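PDB 5WIX: p-47 protein from Clostridium botulinum E1 str. 'BoNT E Beluga', which is of unknown function but has a topology similar to bactericidal/permeability-increasing protein, with a tulip-domain fold that may, as in its relatives, bind lipids. Local coordinates for residues 332-336 / 383-388. Sequence-based numbering, arbitrary orientation.
Sequences LNMEC and SLKSFR
The ring of Phe387 meets Leu332 obliquely: the CD1 methyl of Leu332 comes to 3.9 Å from Phe387 CE2, while one ring face carries the carbonyl oxygen of Ser383 from the preceding helical turn, displaced toward the rim. Trp285 adds an edge-to-face partner, and the Phe387 side chain also touches Leu316 and Ile299, on strands 311-322 and 293-307. The same Leu332 CD1 rests 3.7 Å from Ser383 CB, so this one methyl touches both the ring and the serine, whereas Leu332 CB receives the CD2 methyl of Leu384 at 4.0 Å. The Leu384 side chain leaves the helix to one side, yet its end comes nearer to the strand, and that methyl lies between Leu332 and Met334. Met334 reaches down to the helix with CG anti to the backbone N (chi1 -172°) and bends at its last torsion (chi3 69°), which places CE against Phe387 CB. The Met334 side chain crosses that of Arg388 at about a right angle, with Met334 SD 3.8 Å from Arg388 CB. Farther along, Cys336 SG meets Arg388 CG at 4.1 Å, and the Arg388 side chain also touches Ile353, Thr356 and Met359 on strand 348-363. Helix 370-390 thus lies against the inward-facing residues of strand 328-343, in the helix-on-curved-sheet arrangement of a tulip domain; the axes of 332-336 and 383-388 come within 9.3 Å at an angle of 33°. No hydrogen bond links the two segments; Ser383 OG is turned back to Val379 O within its own helix. Mainly aliphatic carbons, including the first methylenes of Arg388, two sulfur atoms and the Phe387 ring make the contact, consistent with a largely buried, dispersive and hydrophobic attachment of helix to sheet.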
loop_
_atom_site.group_PDB
_atom_site.type_symbol
_atom_site.label_atom_id
_atom_site.label_comp_id
_atom_site.label_asym_id
_atom_site.label_seq_id
_atom_site.Cartn_x
_atom_site.Cartn_y
_atom_site.Cartn_z
ATOM N N LEU A 332 32.807 -8.575 -20.450
ATOM C CA LEU A 332 31.744 -9.364 -19.841
ATOM C C LEU A 332 30.333 -8.784 -20.110
ATOM O O LEU A 332 30.055 -7.636 -19.752
ATOM C CB LEU A 332 31.982 -9.457 -18.333
ATOM C CG LEU A 332 33.327 -9.982 -17.843
ATOM C CD1 LEU A 332 33.403 -9.998 -16.315
ATOM C CD2 LEU A 332 33.553 -11.376 -18.397
ATOM N N ASN A 333 29.450 -9.573 -20.728
ATOM C CA ASN A 333 28.047 -9.170 -20.928
ATOM C C ASN A 333 27.055 -10.221 -20.425
ATOM O O ASN A 333 27.135 -11.385 -20.819
ATOM C CB ASN A 333 27.757 -8.897 -22.405
ATOM C CG ASN A 333 28.505 -7.690 -22.947
ATOM O OD1 ASN A 333 27.914 -6.630 -23.170
ATOM N ND2 ASN A 333 29.814 -7.850 -23.182
ATOM N N MET A 334 26.113 -9.815 -19.577
ATOM C CA MET A 334 25.052 -10.724 -19.129
ATOM C C MET A 334 23.640 -10.144 -19.253
ATOM O O MET A 334 23.423 -8.958 -19.016
ATOM C CB MET A 334 25.287 -11.145 -17.677
ATOM C CG MET A 334 24.348 -12.223 -17.195
ATOM S SD MET A 334 24.861 -12.966 -15.636
ATOM C CE MET A 334 24.551 -11.563 -14.585
ATOM N N GLU A 335 22.688 -10.987 -19.645
ATOM C CA GLU A 335 21.267 -10.710 -19.406
ATOM C C GLU A 335 20.691 -11.861 -18.592
ATOM O O GLU A 335 20.881 -13.030 -18.937
ATOM C CB GLU A 335 20.473 -10.532 -20.697
ATOM C CG GLU A 335 18.999 -10.166 -20.431
ATOM C CD GLU A 335 18.118 -10.128 -21.681
ATOM O OE1 GLU A 335 17.399 -9.123 -21.882
ATOM O OE2 GLU A 335 18.123 -11.110 -22.451
ATOM N N CYS A 336 19.988 -11.532 -17.511
ATOM C CA CYS A 336 19.565 -12.556 -16.556
ATOM C C CYS A 336 18.250 -12.219 -15.871
ATOM O O CYS A 336 18.167 -11.277 -15.066
ATOM C CB CYS A 336 20.649 -12.773 -15.495
ATOM S SG CYS A 336 20.204 -13.980 -14.223
ATOM N N SER A 383 33.471 -14.951 -13.464
ATOM C CA SER A 383 32.975 -13.666 -13.008
ATOM C C SER A 383 31.498 -13.553 -13.311
ATOM O O SER A 383 30.721 -13.096 -12.471
ATOM C CB SER A 383 33.754 -12.525 -13.668
ATOM O OG SER A 383 35.064 -12.409 -13.112
ATOM N N LEU A 384 31.117 -13.991 -14.509
ATOM C CA LEU A 384 29.719 -13.950 -14.930
ATOM C C LEU A 384 28.853 -14.749 -13.954
ATOM O O LEU A 384 27.774 -14.296 -13.529
ATOM C CB LEU A 384 29.573 -14.481 -16.355
ATOM C CG LEU A 384 30.056 -13.522 -17.452
ATOM C CD1 LEU A 384 29.924 -14.123 -18.856
ATOM C CD2 LEU A 384 29.297 -12.200 -17.364
ATOM N N LYS A 385 29.347 -15.924 -13.578
ATOM C CA LYS A 385 28.648 -16.740 -12.600
ATOM C C LYS A 385 28.479 -15.944 -11.323
ATOM O O LYS A 385 27.373 -15.842 -10.800
ATOM C CB LYS A 385 29.393 -18.060 -12.366
ATOM C CG LYS A 385 29.398 -18.934 -13.637
ATOM C CD LYS A 385 30.056 -20.305 -13.451
ATOM C CE LYS A 385 29.933 -21.159 -14.728
ATOM N NZ LYS A 385 30.559 -22.510 -14.572
ATOM N N SER A 386 29.562 -15.331 -10.867
ATOM C CA SER A 386 29.514 -14.540 -9.650
ATOM C C SER A 386 28.385 -13.525 -9.697
ATOM O O SER A 386 27.679 -13.362 -8.712
ATOM C CB SER A 386 30.842 -13.819 -9.410
ATOM O OG SER A 386 31.090 -13.713 -8.011
ATOM N N PHE A 387 28.223 -12.872 -10.849
ATOM C CA PHE A 387 27.202 -11.842 -11.045
ATOM C C PHE A 387 25.782 -12.390 -10.864
ATOM O O PHE A 387 25.048 -12.023 -9.929
ATOM C CB PHE A 387 27.311 -11.240 -12.444
ATOM C CG PHE A 387 28.573 -10.487 -12.693
ATOM C CD1 PHE A 387 29.384 -10.089 -11.643
ATOM C CD2 PHE A 387 28.943 -10.161 -13.994
ATOM C CE1 PHE A 387 30.547 -9.386 -11.890
ATOM C CE2 PHE A 387 30.105 -9.457 -14.252
ATOM C CZ PHE A 387 30.907 -9.069 -13.202
ATOM N N ARG A 388 25.412 -13.252 -11.804
ATOM C CA ARG A 388 24.184 -14.013 -11.718
ATOM C C ARG A 388 23.886 -14.488 -10.297
ATOM O O ARG A 388 22.824 -14.213 -9.755
ATOM C CB ARG A 388 24.247 -15.216 -12.657
ATOM C CG ARG A 388 23.120 -16.187 -12.426
ATOM C CD ARG A 388 23.143 -17.305 -13.420
ATOM N NE ARG A 388 24.271 -18.182 -13.181
ATOM C CZ ARG A 388 24.727 -19.061 -14.064
ATOM N NH1 ARG A 388 24.145 -19.167 -15.260
ATOM N NH2 ARG A 388 25.773 -19.823 -13.747
#